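Local coordinates for tRNA (Guanine-N(1)-)-methyltransferase (Aquifex aeolicus, PDB 1OY5), which methylates guanosine-37 of tRNA at N1, using S-adenosyl-L-methionine as the methyl donor and working as a homodimer, at the interface of chains A and B. Coordinates in Å, arbitrary orientation; residue numbers count along the deposited sequence, not the author numbering. Chains: chain A/B, tRNA (Guanine-N(1)-)-methyltransferase.

Contact 1: the interface of chains A and B. Residues chain A 185, 188, 191; chain B 67-68, 71, 123.
A:Tyr188 lies against B:Glu68 and B:Tyr71 in one patch of a two-fold symmetric homodimer interface, where short strands and a loop of chain A are joined to helix 67-80 of chain B. The evidence for packing is broadest at A:Tyr188, which hides 71 Å² against the partner. With CG anti to the backbone N (chi1 -178°), its ring reaches over the first turn of the helix. CG of B:Glu68 lies over one face of the A:Tyr188 ring, near the CE2 rim, 3.4 Å from CE2; the backbone N of the same residue is above that face too. The opposite rim meets the second tyrosine: CE1 of A:Tyr188 is 3.8 Å from CD2 of B:Tyr71. Here CG of B:Tyr71 lies at the edge of the A:Tyr188 ring and in its plane, so the two phenols are not stacked. CD1 of A:Tyr188 has B:Pro67 CB as a neighbour at 4.0 Å.

The side chains of A:Met191 and B:Tyr71 come from opposite directions. The methionine chain bends at chi3 (-77°), which puts the methyl CE above the plane of the phenol at its hydroxyl end, 3.7 Å from CZ of B:Tyr71. That phenol is held on its own side, because OH of B:Tyr71 donates to the backbone O of B:Arg123 at 2.6 Å. Nearer the backbone, CB of A:Met191 packs on CD of B:Arg123, 3.8 Å away.

The polar link is made by the guanidinium of B:Arg123, whose NH2 donates to the carbonyl O of A:Pro185 at 2.6 Å. The acceptor lies nearly in the guanidinium plane, but the angle at H is 128°, a bent bond. NH1 is modelled too close to the same oxygen to be read as a second bond. By fitting aromatic and sulfur-bearing side chains to the helix start and adding this polar tie, the patch holds one subunit's 185-191 segment against the other in the dimer.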
# COMPACT_ATOMS: atom_id res chain seq x y z
N PRO A 185 -10.37 -21.59 19.43
CA PRO A 185 -9.75 -21.75 20.74
C PRO A 185 -10.44 -20.96 21.86
O PRO A 185 -10.14 -19.80 22.08
CB PRO A 185 -8.32 -21.30 20.48
CG PRO A 185 -8.06 -21.77 19.10
CD PRO A 185 -9.38 -21.70 18.35
N TYR A 188 -6.96 -20.10 25.61
CA TYR A 188 -5.60 -20.33 25.13
C TYR A 188 -4.58 -19.60 26.01
O TYR A 188 -4.79 -18.45 26.37
CB TYR A 188 -5.48 -19.88 23.68
CG TYR A 188 -4.12 -20.11 23.07
CD1 TYR A 188 -3.29 -19.05 22.79
CD2 TYR A 188 -3.68 -21.38 22.76
CE1 TYR A 188 -2.04 -19.25 22.22
CE2 TYR A 188 -2.44 -21.59 22.20
CZ TYR A 188 -1.63 -20.52 21.93
OH TYR A 188 -0.40 -20.71 21.35
N MET A 191 -5.72 -17.36 28.41
CA MET A 191 -6.58 -16.29 27.93
C MET A 191 -7.91 -16.89 27.49
O MET A 191 -7.94 -17.80 26.65
CB MET A 191 -5.90 -15.51 26.80
CG MET A 191 -4.74 -14.65 27.32
SD MET A 191 -3.76 -13.82 26.08
CE MET A 191 -2.77 -15.14 25.52
N PRO B 67 -5.46 -17.65 17.35
CA PRO B 67 -4.38 -17.25 18.25
C PRO B 67 -3.13 -18.13 18.18
O PRO B 67 -2.01 -17.59 18.11
CB PRO B 67 -5.02 -17.40 19.62
CG PRO B 67 -6.46 -17.36 19.37
CD PRO B 67 -6.66 -18.08 18.08
N GLU B 68 -3.30 -19.45 18.18
CA GLU B 68 -2.14 -20.37 18.27
C GLU B 68 -0.99 -20.16 17.26
O GLU B 68 0.13 -19.97 17.68
CB GLU B 68 -2.60 -21.83 18.22
CG GLU B 68 -3.79 -22.14 19.12
CD GLU B 68 -5.10 -22.17 18.36
OE1 GLU B 68 -5.68 -23.27 18.25
OE2 GLU B 68 -5.55 -21.11 17.86
N TYR B 71 0.85 -16.93 17.80
CA TYR B 71 1.65 -16.94 19.03
C TYR B 71 2.87 -17.84 18.85
O TYR B 71 3.95 -17.57 19.35
CB TYR B 71 0.86 -17.43 20.23
CG TYR B 71 0.31 -16.31 21.08
CD1 TYR B 71 1.11 -15.68 22.04
CD2 TYR B 71 -1.02 -15.88 20.92
CE1 TYR B 71 0.59 -14.65 22.81
CE2 TYR B 71 -1.53 -14.85 21.68
CZ TYR B 71 -0.74 -14.23 22.61
OH TYR B 71 -1.30 -13.21 23.34
N ARG B 123 -6.94 -11.85 21.51
CA ARG B 123 -5.93 -12.37 22.43
C ARG B 123 -4.51 -12.15 21.93
O ARG B 123 -3.57 -12.13 22.71
CB ARG B 123 -6.20 -13.84 22.68
CG ARG B 123 -7.49 -14.07 23.43
CD ARG B 123 -7.92 -15.51 23.53
NE ARG B 123 -8.50 -15.99 22.28
CZ ARG B 123 -9.00 -17.21 22.10
NH1 ARG B 123 -8.99 -18.08 23.10
NH2 ARG B 123 -9.51 -17.56 20.92

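Contact 2: the interface of chains A and B. Residues chain A 181-183, 191, 193; chain B 121-123.
B:Arg123, in the 3-10 helix 122-127, is inserted among A:Tyr182, A:Thr183 and A:Val193 in this TrmD-family homodimer. Traced outward, CB passes the A:Met191 sulfur at the limit of contact. CG meets the ring of A:Tyr182 at its CE1 edge, 3.7 Å from CE1, and CD continues along A:Met191. The chain then bends at chi3 (-77°), bringing NE to the edge of the A:Tyr182 ring, in its plane; the ring and guanidinium planes are 54° apart, which excludes a parallel stack. CZ has the methyl CG2 of A:Val193 over one face of the guanidinium, toward the rim, at 3.9 Å. NH1 points toward the backbone O of A:Met191, with no bond assigned. At the tip, NH2 donates to the carbonyl O of A:Thr183 at 2.7 Å, in the carbonyl plane but bent to 117° at H.

The same guanidinium grips B:Asp121 side-on. NH2 bonds to OD1 of B:Asp121 at 2.8 Å, from above the carboxylate plane, while NE meets OD2 on the syn side as a salt bridge. The main-chain N of B:Arg123 also reaches OD2, so the carboxylate is fixed from two directions. This grip probably positions OD1 to accept from the backbone N of A:Thr183 at 2.6 Å, a bond that arrives nearly along the carboxylate C-O axis.

Replacing B:Arg123 by a leucine would probably leave the B:Asp121 carboxylate without its charged mate, keeping the main-chain N as its chain B partner among the bonds described, and so freer to turn away from A:Thr183, whose carbonyl would lose its donor too.

B:Glu122 adds a main-chain bond, its N to the O of A:Val181 at 2.8 Å. CB of B:Glu122 lies over a face of the A:Tyr182 ring, near the hydroxyl-bearing carbon CZ, at 3.7 Å, while other parts of that ring border B:Asp121 and B:Arg123.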
# COMPACT_ATOMS: atom_id res chain seq x y z
N VAL A 181 -12.59 -9.17 18.07
CA VAL A 181 -13.09 -10.43 17.54
C VAL A 181 -12.33 -11.61 18.13
O VAL A 181 -11.18 -11.47 18.54
CB VAL A 181 -12.94 -10.47 16.03
CG1 VAL A 181 -13.49 -9.20 15.43
CG2 VAL A 181 -11.49 -10.68 15.64
N TYR A 182 -12.99 -12.76 18.18
CA TYR A 182 -12.40 -13.95 18.77
C TYR A 182 -12.70 -15.18 17.93
O TYR A 182 -13.66 -15.18 17.16
CB TYR A 182 -12.98 -14.18 20.18
CG TYR A 182 -12.48 -13.20 21.21
CD1 TYR A 182 -11.37 -13.49 21.98
CD2 TYR A 182 -13.12 -11.98 21.43
CE1 TYR A 182 -10.90 -12.61 22.91
CE2 TYR A 182 -12.65 -11.09 22.36
CZ TYR A 182 -11.54 -11.41 23.10
OH TYR A 182 -11.06 -10.53 24.05
N THR A 183 -11.89 -16.22 18.07
CA THR A 183 -12.13 -17.46 17.34
C THR A 183 -11.86 -18.77 18.13
O THR A 183 -11.20 -18.78 19.18
CB THR A 183 -11.41 -17.48 16.02
OG1 THR A 183 -11.92 -18.59 15.28
CG2 THR A 183 -9.90 -17.77 16.20
N MET A 191 -5.72 -17.36 28.41
CA MET A 191 -6.58 -16.29 27.93
C MET A 191 -7.91 -16.89 27.49
O MET A 191 -7.94 -17.80 26.65
CB MET A 191 -5.90 -15.51 26.80
CG MET A 191 -4.74 -14.65 27.32
SD MET A 191 -3.76 -13.82 26.08
CE MET A 191 -2.77 -15.14 25.52
N VAL A 193 -12.03 -16.48 26.05
CA VAL A 193 -12.95 -15.65 25.29
C VAL A 193 -14.03 -15.13 26.21
O VAL A 193 -14.56 -15.89 27.01
CB VAL A 193 -13.70 -16.46 24.20
CG1 VAL A 193 -14.77 -15.59 23.54
CG2 VAL A 193 -12.74 -17.01 23.16
N ASP B 121 -7.89 -12.61 16.17
CA ASP B 121 -8.35 -12.85 17.54
C ASP B 121 -7.70 -11.84 18.48
O ASP B 121 -6.47 -11.67 18.49
CB ASP B 121 -7.95 -14.28 17.95
CG ASP B 121 -8.58 -14.74 19.25
OD1 ASP B 121 -9.65 -15.39 19.18
OD2 ASP B 121 -8.07 -14.57 20.38
N GLU B 122 -8.50 -11.18 19.29
CA GLU B 122 -8.00 -10.14 20.19
C GLU B 122 -6.92 -10.58 21.15
O GLU B 122 -6.10 -9.78 21.59
CB GLU B 122 -9.16 -9.55 20.98
CG GLU B 122 -9.76 -8.38 20.28
CD GLU B 122 -8.79 -7.23 20.19
OE1 GLU B 122 -8.30 -6.82 21.27
OE2 GLU B 122 -8.54 -6.76 19.04
N ARG B 123 -6.94 -11.85 21.51
CA ARG B 123 -5.93 -12.37 22.43
C ARG B 123 -4.51 -12.15 21.93
O ARG B 123 -3.57 -12.13 22.71
CB ARG B 123 -6.20 -13.84 22.68
CG ARG B 123 -7.49 -14.07 23.43
CD ARG B 123 -7.92 -15.51 23.53
NE ARG B 123 -8.50 -15.99 22.28
CZ ARG B 123 -9.00 -17.21 22.10
NH1 ARG B 123 -8.99 -18.08 23.10
NH2 ARG B 123 -9.51 -17.56 20.92

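The centres of the C-alpha atoms of contact 1 and contact 2 are about 7 Å apart, and both include A:Met191 and B:Arg123, so they form one continuous stretch of the dimer interface. Contact 1 rests chiefly on packing against helix 67-80 of chain B, whereas contact 2 is richer in hydrogen bonds to the loop at 181-183. The guanidinium ties the 3-10 helix 122-127 to chain A carbonyls in both, and the B:Tyr71 hydroxyl bond joins that element to helix 67-80 within chain B. Two-fold symmetry repeats the arrangement with the chains exchanged, so each subunit both supplies and receives these segments.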